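Local coordinates for monosaccharide ABC transporter substrate-binding protein, CUT2 family (Acidothermus cellulolyticus, PDB 4RU1) that binds myo-inositol and probably serves as the carbohydrate-binding component of an ABC-type sugar transporter, at residues A[38-52]-A[253-265]. Numbering follows the deposited sequence.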
ATOM      1  N   ILE A  38      -1.327  -1.529 -10.272  1.00 12.46           N
ATOM      2  CA  ILE A  38      -0.940  -2.915 -10.077  1.00 13.51           C
ATOM      3  C   ILE A  38      -2.039  -3.649  -9.312  1.00 15.10           C
ATOM      4  O   ILE A  38      -2.355  -4.793  -9.615  1.00 16.54           O
ATOM      5  CB  ILE A  38       0.402  -3.015  -9.299  1.00 18.18           C
ATOM      6  CG1 ILE A  38       1.493  -2.081  -9.869  1.00 18.35           C
ATOM      7  CG2 ILE A  38       0.851  -4.453  -9.317  1.00 17.66           C
ATOM      8  CD1 ILE A  38       2.592  -1.714  -8.849  1.00 21.75           C
ATOM      9  N   ILE A  39      -2.612  -3.032  -8.282  1.00 16.08           N
ATOM     10  CA  ILE A  39      -3.804  -3.566  -7.561  1.00 12.32           C
ATOM     11  C   ILE A  39      -4.878  -3.913  -8.574  1.00 13.66           C
ATOM     12  O   ILE A  39      -5.441  -5.045  -8.550  1.00 15.13           O
ATOM     13  CB  ILE A  39      -4.363  -2.495  -6.596  1.00 12.10           C
ATOM     14  CG1 ILE A  39      -3.347  -2.182  -5.488  1.00 13.45           C
ATOM     15  CG2 ILE A  39      -5.794  -2.821  -6.128  1.00 15.40           C
ATOM     16  CD1 ILE A  39      -3.352  -3.223  -4.367  1.00 12.84           C
ATOM     17  N   ARG A  40      -5.135  -2.981  -9.473  1.00 16.04           N
ATOM     18  CA  ARG A  40      -6.211  -3.224 -10.450  1.00 15.46           C
ATOM     19  C   ARG A  40      -5.933  -4.352 -11.456  1.00 15.17           C
ATOM     20  O   ARG A  40      -6.806  -5.150 -11.828  1.00 15.64           O
ATOM     21  CB  ARG A  40      -6.522  -1.932 -11.159  1.00 17.61           C
ATOM     22  CG  ARG A  40      -7.224  -0.970 -10.227  1.00 19.06           C
ATOM     23  CD  ARG A  40      -7.468   0.424 -10.793  1.00 30.60           C
ATOM     24  NE  ARG A  40      -8.554   0.317 -11.735  1.00 31.36           N
ATOM     25  CZ  ARG A  40      -9.118   1.342 -12.375  1.00 65.40           C
ATOM     26  NH1 ARG A  40      -8.697   2.584 -12.185  1.00 38.46           N
ATOM     27  NH2 ARG A  40     -10.121   1.120 -13.210  1.00 34.18           N
ATOM     28  N   LYS A  41      -4.680  -4.508 -11.856  1.00 14.71           N
ATOM     29  CA  LYS A  41      -4.296  -5.646 -12.770  1.00 14.18           C
ATOM     30  C   LYS A  41      -4.541  -6.973 -12.071  1.00 18.64           C
ATOM     31  O   LYS A  41      -5.153  -7.884 -12.629  1.00 16.88           O
ATOM     32  CB  LYS A  41      -2.879  -5.559 -13.266  1.00 17.03           C
ATOM     33  CG  LYS A  41      -2.646  -4.458 -14.337  1.00 22.51           C
ATOM     34  CD  LYS A  41      -1.241  -4.522 -14.932  1.00 28.81           C
ATOM     35  CE  LYS A  41      -0.970  -3.375 -15.906  1.00 31.16           C
ATOM     36  NZ  LYS A  41      -1.310  -2.008 -15.351  1.00 37.14           N
ATOM     37  N   GLY A  42      -4.169  -7.081 -10.787  1.00 14.41           N
ATOM     38  CA  GLY A  42      -4.552  -8.305 -10.031  1.00 13.06           C
ATOM     39  C   GLY A  42      -6.027  -8.618  -9.894  1.00 15.39           C
ATOM     40  O   GLY A  42      -6.538  -9.724 -10.179  1.00 14.17           O
ATOM     41  N   ALA A  43      -6.737  -7.562  -9.587  1.00 13.81           N
ATOM     42  CA  ALA A  43      -8.188  -7.666  -9.426  1.00 13.66           C
ATOM     43  C   ALA A  43      -8.850  -8.080 -10.747  1.00 13.70           C
ATOM     44  O   ALA A  43      -9.778  -8.906 -10.719  1.00 16.78           O
ATOM     45  CB  ALA A  43      -8.751  -6.338  -8.910  1.00 12.98           C
ATOM     46  N   LEU A  44      -8.446  -7.474 -11.874  1.00 14.03           N
ATOM     47  CA  LEU A  44      -9.034  -7.826 -13.188  1.00 16.36           C
ATOM     48  C   LEU A  44      -8.618  -9.208 -13.613  1.00 16.47           C
ATOM     49  O   LEU A  44      -9.406  -9.884 -14.297  1.00 18.95           O
ATOM     50  CB  LEU A  44      -8.630  -6.772 -14.260  1.00 17.72           C
ATOM     51  CG  LEU A  44      -9.309  -5.399 -14.058  1.00 23.38           C
ATOM     52  CD1 LEU A  44      -8.703  -4.323 -14.944  1.00 53.10           C
ATOM     53  CD2 LEU A  44     -10.813  -5.531 -14.313  1.00 23.74           C
ATOM     54  N   ALA A  45      -7.459  -9.679 -13.149  1.00 14.76           N
ATOM     55  CA  ALA A  45      -7.021 -11.061 -13.570  1.00 20.53           C
ATOM     56  C   ALA A  45      -7.922 -12.093 -12.874  1.00 20.18           C
ATOM     57  O   ALA A  45      -8.332 -13.128 -13.476  1.00 19.54           O
ATOM     58  CB  ALA A  45      -5.566 -11.299 -13.215  1.00 18.51           C
ATOM     59  N   ALA A  46      -8.287 -11.812 -11.604  1.00 14.88           N
ATOM     60  CA  ALA A  46      -9.254 -12.638 -10.879  1.00 14.47           C
ATOM     61  C   ALA A  46     -10.643 -12.567 -11.459  1.00 15.06           C
ATOM     62  O   ALA A  46     -11.350 -13.605 -11.592  1.00 17.28           O
ATOM     63  CB  ALA A  46      -9.344 -12.295  -9.408  1.00 16.26           C
ATOM     64  N   ALA A  47     -11.022 -11.364 -11.821  1.00 15.79           N
ATOM     65  CA  ALA A  47     -12.390 -11.063 -12.224  1.00 22.20           C
ATOM     66  C   ALA A  47     -12.641 -11.780 -13.581  1.00 21.73           C
ATOM     67  O   ALA A  47     -13.738 -12.361 -13.789  1.00 18.49           O
ATOM     68  CB  ALA A  47     -12.651  -9.504 -12.245  1.00 17.14           C
ATOM     69  N   ALA A  48     -11.633 -11.749 -14.471  1.00 16.49           N
ATOM     70  CA  ALA A  48     -11.675 -12.445 -15.769  1.00 16.53           C
ATOM     71  C   ALA A  48     -11.961 -13.963 -15.606  1.00 25.26           C
ATOM     72  O   ALA A  48     -12.634 -14.552 -16.390  1.00 24.10           O
ATOM     73  CB  ALA A  48     -10.400 -12.207 -16.521  1.00 20.74           C
ATOM     74  N   LYS A  49     -11.454 -14.569 -14.538  1.00 18.93           N
ATOM     75  CA  LYS A  49     -11.548 -16.027 -14.317  1.00 17.41           C
ATOM     76  C   LYS A  49     -12.813 -16.373 -13.575  1.00 18.09           C
ATOM     77  O   LYS A  49     -13.291 -17.507 -13.657  1.00 20.37           O
ATOM     78  CB  LYS A  49     -10.295 -16.536 -13.545  1.00 19.68           C
ATOM     79  CG  LYS A  49      -8.988 -16.369 -14.336  1.00 24.48           C
ATOM     80  CD  LYS A  49      -7.768 -17.109 -13.816  1.00 28.98           C
ATOM     81  CE  LYS A  49      -7.547 -16.801 -12.370  1.00 25.25           C
ATOM     82  NZ  LYS A  49      -6.350 -17.411 -11.736  1.00 21.63           N
ATOM     83  N   ASP A  50     -13.348 -15.420 -12.815  1.00 17.63           N
ATOM     84  CA  ASP A  50     -14.444 -15.702 -11.867  1.00 22.43           C
ATOM     85  C   ASP A  50     -15.787 -15.206 -12.362  1.00 16.19           C
ATOM     86  O   ASP A  50     -16.759 -15.171 -11.604  1.00 19.10           O
ATOM     87  CB  ASP A  50     -14.108 -15.046 -10.526  1.00 16.44           C
ATOM     88  CG  ASP A  50     -12.915 -15.646  -9.868  1.00 17.38           C
ATOM     89  OD1 ASP A  50     -12.405 -16.680 -10.331  1.00 19.14           O
ATOM     90  OD2 ASP A  50     -12.402 -15.068  -8.891  1.00 17.10           O
ATOM     91  N   ASN A  51     -15.824 -14.758 -13.613  1.00 16.37           N
ATOM     92  CA  ASN A  51     -17.078 -14.196 -14.177  1.00 17.71           C
ATOM     93  C   ASN A  51     -17.642 -13.053 -13.333  1.00 20.58           C
ATOM     94  O   ASN A  51     -18.804 -13.004 -12.972  1.00 17.96           O
ATOM     95  CB  ASN A  51     -18.180 -15.284 -14.393  1.00 21.24           C
ATOM     96  CG  ASN A  51     -19.236 -14.847 -15.439  1.00 23.26           C
ATOM     97  OD1 ASN A  51     -19.076 -13.839 -16.151  1.00 26.47           O
ATOM     98  ND2 ASN A  51     -20.322 -15.629 -15.522  1.00 23.96           N
ATOM     99  N   VAL A  52     -16.752 -12.120 -13.022  1.00 18.33           N
ATOM    100  CA  VAL A  52     -17.075 -10.948 -12.215  1.00 17.43           C
ATOM    101  C   VAL A  52     -17.008  -9.712 -13.093  1.00 19.89           C
ATOM    102  O   VAL A  52     -16.048  -9.503 -13.810  1.00 17.83           O
ATOM    103  CB  VAL A  52     -16.042 -10.851 -11.048  1.00 17.50           C
ATOM    104  CG1 VAL A  52     -16.061  -9.493 -10.374  1.00 18.65           C
ATOM    105  CG2 VAL A  52     -16.305 -11.921 -10.014  1.00 16.66           C
ATOM    106  N   PRO A 253       0.984  -5.913  -4.354  1.00 12.87           N
ATOM    107  CA  PRO A 253      -0.341  -5.410  -4.751  1.00 13.67           C
ATOM    108  C   PRO A 253      -1.134  -6.230  -5.702  1.00 14.60           C
ATOM    109  O   PRO A 253      -2.386  -6.194  -5.621  1.00 13.12           O
ATOM    110  CB  PRO A 253      -0.035  -4.048  -5.390  1.00 14.01           C
ATOM    111  CG  PRO A 253       1.423  -4.122  -5.752  1.00 15.48           C
ATOM    112  CD  PRO A 253       2.049  -4.956  -4.664  1.00 12.90           C
ATOM    113  N   TYR A 254      -0.479  -6.943  -6.610  1.00 15.54           N
ATOM    114  CA  TYR A 254      -1.212  -7.777  -7.539  1.00 13.15           C
ATOM    115  C   TYR A 254      -1.990  -8.810  -6.778  1.00 13.42           C
ATOM    116  O   TYR A 254      -3.153  -9.120  -7.080  1.00 13.07           O
ATOM    117  CB  TYR A 254      -0.264  -8.444  -8.522  1.00 13.89           C
ATOM    118  CG  TYR A 254      -0.890  -9.278  -9.663  1.00 16.38           C
ATOM    119  CD1 TYR A 254      -1.292 -10.605  -9.438  1.00 17.30           C
ATOM    120  CD2 TYR A 254      -1.116  -8.728 -10.965  1.00 14.11           C
ATOM    121  CE1 TYR A 254      -1.840 -11.363 -10.472  1.00 18.49           C
ATOM    122  CE2 TYR A 254      -1.640  -9.510 -12.009  1.00 11.73           C
ATOM    123  CZ  TYR A 254      -1.980 -10.814 -11.751  1.00 14.34           C
ATOM    124  OH  TYR A 254      -2.438 -11.574 -12.807  1.00 17.98           O
ATOM    125  N   VAL A 255      -1.347  -9.382  -5.755  1.00 13.31           N
ATOM    126  CA  VAL A 255      -1.980 -10.377  -4.895  1.00 12.46           C
ATOM    127  C   VAL A 255      -3.130  -9.785  -4.077  1.00 12.80           C
ATOM    128  O   VAL A 255      -4.144 -10.436  -3.840  1.00 14.74           O
ATOM    129  CB  VAL A 255      -1.001 -11.135  -4.008  1.00 14.07           C
ATOM    130  CG1 VAL A 255      -1.675 -12.118  -3.046  1.00 14.16           C
ATOM    131  CG2 VAL A 255      -0.018 -11.879  -4.895  1.00 15.02           C
ATOM    132  N   GLU A 256      -2.880  -8.629  -3.477  1.00 13.75           N
ATOM    133  CA  GLU A 256      -3.944  -7.943  -2.750  1.00 13.61           C
ATOM    134  C   GLU A 256      -5.217  -7.755  -3.590  1.00 15.27           C
ATOM    135  O   GLU A 256      -6.306  -8.115  -3.141  1.00 12.52           O
ATOM    136  CB  GLU A 256      -3.487  -6.599  -2.246  1.00 11.10           C
ATOM    137  CG  GLU A 256      -2.321  -6.700  -1.251  1.00 13.09           C
ATOM    138  CD  GLU A 256      -1.820  -5.381  -0.745  1.00 13.84           C
ATOM    139  OE1 GLU A 256      -2.378  -4.295  -1.032  1.00 14.27           O
ATOM    140  OE2 GLU A 256      -0.761  -5.386  -0.045  1.00 14.94           O
ATOM    141  N   GLY A 257      -5.069  -7.195  -4.773  1.00 12.39           N
ATOM    142  CA  GLY A 257      -6.245  -6.986  -5.647  1.00 12.03           C
ATOM    143  C   GLY A 257      -6.836  -8.260  -6.158  1.00 13.71           C
ATOM    144  O   GLY A 257      -8.053  -8.425  -6.169  1.00 14.47           O
ATOM    145  N   TYR A 258      -5.983  -9.214  -6.533  1.00 12.59           N
ATOM    146  CA  TYR A 258      -6.446 -10.512  -6.953  1.00 12.69           C
ATOM    147  C   TYR A 258      -7.239 -11.251  -5.907  1.00 12.75           C
ATOM    148  O   TYR A 258      -8.338 -11.795  -6.152  1.00 15.32           O
ATOM    149  CB  TYR A 258      -5.245 -11.379  -7.471  1.00 13.14           C
ATOM    150  CG  TYR A 258      -5.638 -12.769  -7.916  1.00 14.71           C
ATOM    151  CD1 TYR A 258      -5.758 -13.805  -6.995  1.00 15.69           C
ATOM    152  CD2 TYR A 258      -5.828 -13.068  -9.277  1.00 15.01           C
ATOM    153  CE1 TYR A 258      -6.101 -15.103  -7.399  1.00 17.01           C
ATOM    154  CE2 TYR A 258      -6.151 -14.360  -9.692  1.00 15.20           C
ATOM    155  CZ  TYR A 258      -6.294 -15.364  -8.760  1.00 17.26           C
ATOM    156  OH  TYR A 258      -6.562 -16.652  -9.211  1.00 20.13           O
ATOM    157  N   GLU A 259      -6.678 -11.319  -4.718  1.00 12.42           N
ATOM    158  CA  GLU A 259      -7.364 -12.061  -3.681  1.00 15.99           C
ATOM    159  C   GLU A 259      -8.629 -11.386  -3.159  1.00 15.28           C
ATOM    160  O   GLU A 259      -9.589 -12.072  -2.719  1.00 13.52           O
ATOM    161  CB  GLU A 259      -6.456 -12.337  -2.504  1.00 14.44           C
ATOM    162  CG  GLU A 259      -5.244 -13.274  -2.807  1.00 14.89           C
ATOM    163  CD  GLU A 259      -5.656 -14.672  -3.355  1.00 16.67           C
ATOM    164  OE1 GLU A 259      -6.758 -15.102  -2.960  1.00 19.46           O
ATOM    165  OE2 GLU A 259      -4.872 -15.300  -4.074  1.00 20.01           O
ATOM    166  N   ALA A 260      -8.632 -10.052  -3.170  1.00 14.12           N
ATOM    167  CA  ALA A 260      -9.839  -9.337  -2.769  1.00 18.77           C
ATOM    168  C   ALA A 260     -11.003  -9.845  -3.588  1.00 17.60           C
ATOM    169  O   ALA A 260     -12.055 -10.132  -3.073  1.00 16.67           O
ATOM    170  CB  ALA A 260      -9.694  -7.831  -2.974  1.00 17.30           C
ATOM    171  N   VAL A 261     -10.785 -10.032  -4.877  1.00 14.54           N
ATOM    172  CA  VAL A 261     -11.826 -10.490  -5.780  1.00 13.60           C
ATOM    173  C   VAL A 261     -12.055 -12.010  -5.610  1.00 12.60           C
ATOM    174  O   VAL A 261     -13.209 -12.454  -5.454  1.00 14.54           O
ATOM    175  CB  VAL A 261     -11.577 -10.113  -7.228  1.00 13.83           C
ATOM    176  CG1 VAL A 261     -12.588 -10.785  -8.137  1.00 18.25           C
ATOM    177  CG2 VAL A 261     -11.600  -8.614  -7.357  1.00 14.87           C
ATOM    178  N   ASP A 262     -11.006 -12.810  -5.735  1.00 15.02           N
ATOM    179  CA  ASP A 262     -11.142 -14.273  -5.742  1.00 13.31           C
ATOM    180  C   ASP A 262     -11.656 -14.840  -4.433  1.00 16.01           C
ATOM    181  O   ASP A 262     -12.380 -15.863  -4.446  1.00 15.47           O
ATOM    182  CB  ASP A 262      -9.810 -14.909  -6.165  1.00 16.25           C
ATOM    183  CG  ASP A 262      -9.979 -16.305  -6.683  1.00 16.53           C
ATOM    184  OD1 ASP A 262     -10.679 -16.483  -7.703  1.00 20.92           O
ATOM    185  OD2 ASP A 262      -9.350 -17.262  -6.159  1.00 16.36           O
ATOM    186  N   SER A 263     -11.325 -14.225  -3.310  1.00 14.98           N
ATOM    187  CA  SER A 263     -11.823 -14.602  -2.027  1.00 12.60           C
ATOM    188  C   SER A 263     -13.319 -14.376  -1.938  1.00 12.25           C
ATOM    189  O   SER A 263     -14.023 -15.174  -1.304  1.00 14.23           O
ATOM    190  CB  SER A 263     -11.035 -13.959  -0.893  1.00 14.91           C
ATOM    191  OG  SER A 263     -11.417 -12.590  -0.684  1.00 16.62           O
ATOM    192  N   LEU A 264     -13.792 -13.258  -2.500  1.00 13.14           N
ATOM    193  CA  LEU A 264     -15.253 -13.052  -2.531  1.00 14.96           C
ATOM    194  C   LEU A 264     -15.932 -14.127  -3.391  1.00 12.49           C
ATOM    195  O   LEU A 264     -17.024 -14.647  -3.045  1.00 14.36           O
ATOM    196  CB  LEU A 264     -15.605 -11.644  -3.039  1.00 11.65           C
ATOM    197  CG  LEU A 264     -15.390 -10.561  -2.026  1.00 12.45           C
ATOM    198  CD1 LEU A 264     -15.441  -9.135  -2.589  1.00 14.82           C
ATOM    199  CD2 LEU A 264     -16.476 -10.676  -0.988  1.00 17.41           C
ATOM    200  N   TRP A 265     -15.258 -14.546  -4.441  1.00 15.31           N
ATOM    201  CA  TRP A 265     -15.821 -15.590  -5.317  1.00 14.19           C
ATOM    202  C   TRP A 265     -15.875 -16.908  -4.517  1.00 16.85           C
ATOM    203  O   TRP A 265     -16.897 -17.590  -4.557  1.00 17.29           O
ATOM    204  CB  TRP A 265     -15.072 -15.720  -6.651  1.00 13.23           C
ATOM    205  CG  TRP A 265     -15.431 -16.921  -7.499  1.00 19.07           C
ATOM    206  CD1 TRP A 265     -16.309 -16.934  -8.558  1.00 22.97           C
ATOM    207  CD2 TRP A 265     -14.912 -18.250  -7.368  1.00 20.18           C
ATOM    208  NE1 TRP A 265     -16.344 -18.218  -9.125  1.00 20.84           N
ATOM    209  CE2 TRP A 265     -15.526 -19.038  -8.376  1.00 23.92           C
ATOM    210  CE3 TRP A 265     -14.008 -18.852  -6.480  1.00 25.33           C
ATOM    211  CZ2 TRP A 265     -15.237 -20.383  -8.525  1.00 22.37           C
ATOM    212  CZ3 TRP A 265     -13.725 -20.199  -6.632  1.00 29.72           C
ATOM    213  CH2 TRP A 265     -14.362 -20.949  -7.627  1.00 22.66           C
TER
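Gly42 and Gly257 let helix segments 38-49 and 253-265 meet backbone to backbone, their axes approaching to 6.4 Å and crossing at -36°. Each glycine suits its place because a CB there would point at a carbonyl oxygen of the other helix; without one, CA-H...O contacts form in both directions, Gly42 CA lying 3.4 Å from Tyr254 O and Gly257 CA 3.6 Å from Ile39 O. Gly42 CA also sits over the centre of the Tyr254 ring, a CH-pi contact. One turn on, the small Ala46 puts its CB over a face of Tyr258, 3.6 Å from CD2, while Val261 CG1 packs against the same methyl. Beyond, the buried Asp50 lays its carboxylate over a face of the Trp265 ring, the planes 21° apart, with OD2 2.5 Å from Asp262 OD1.

Toward solvent the packing gives way to longer polar side chains. Tyr258, its ring swung away from the backbone N (chi1 179°), reaches past Ala45 and Ala46 to Lys49, whose NZ, carried round by a bend at chi3, donates to Tyr258 OH at 2.6 Å. A phenylalanine here would probably leave the lysine ammonium without this acceptor.

Inward, Ala43 and Ala260 rest on Met25 of strand 21-27 and Ile39 on Phe107 of strand 104-107, so the pair packs against the parallel sheet of one lobe of this periplasmic-binding-protein fold.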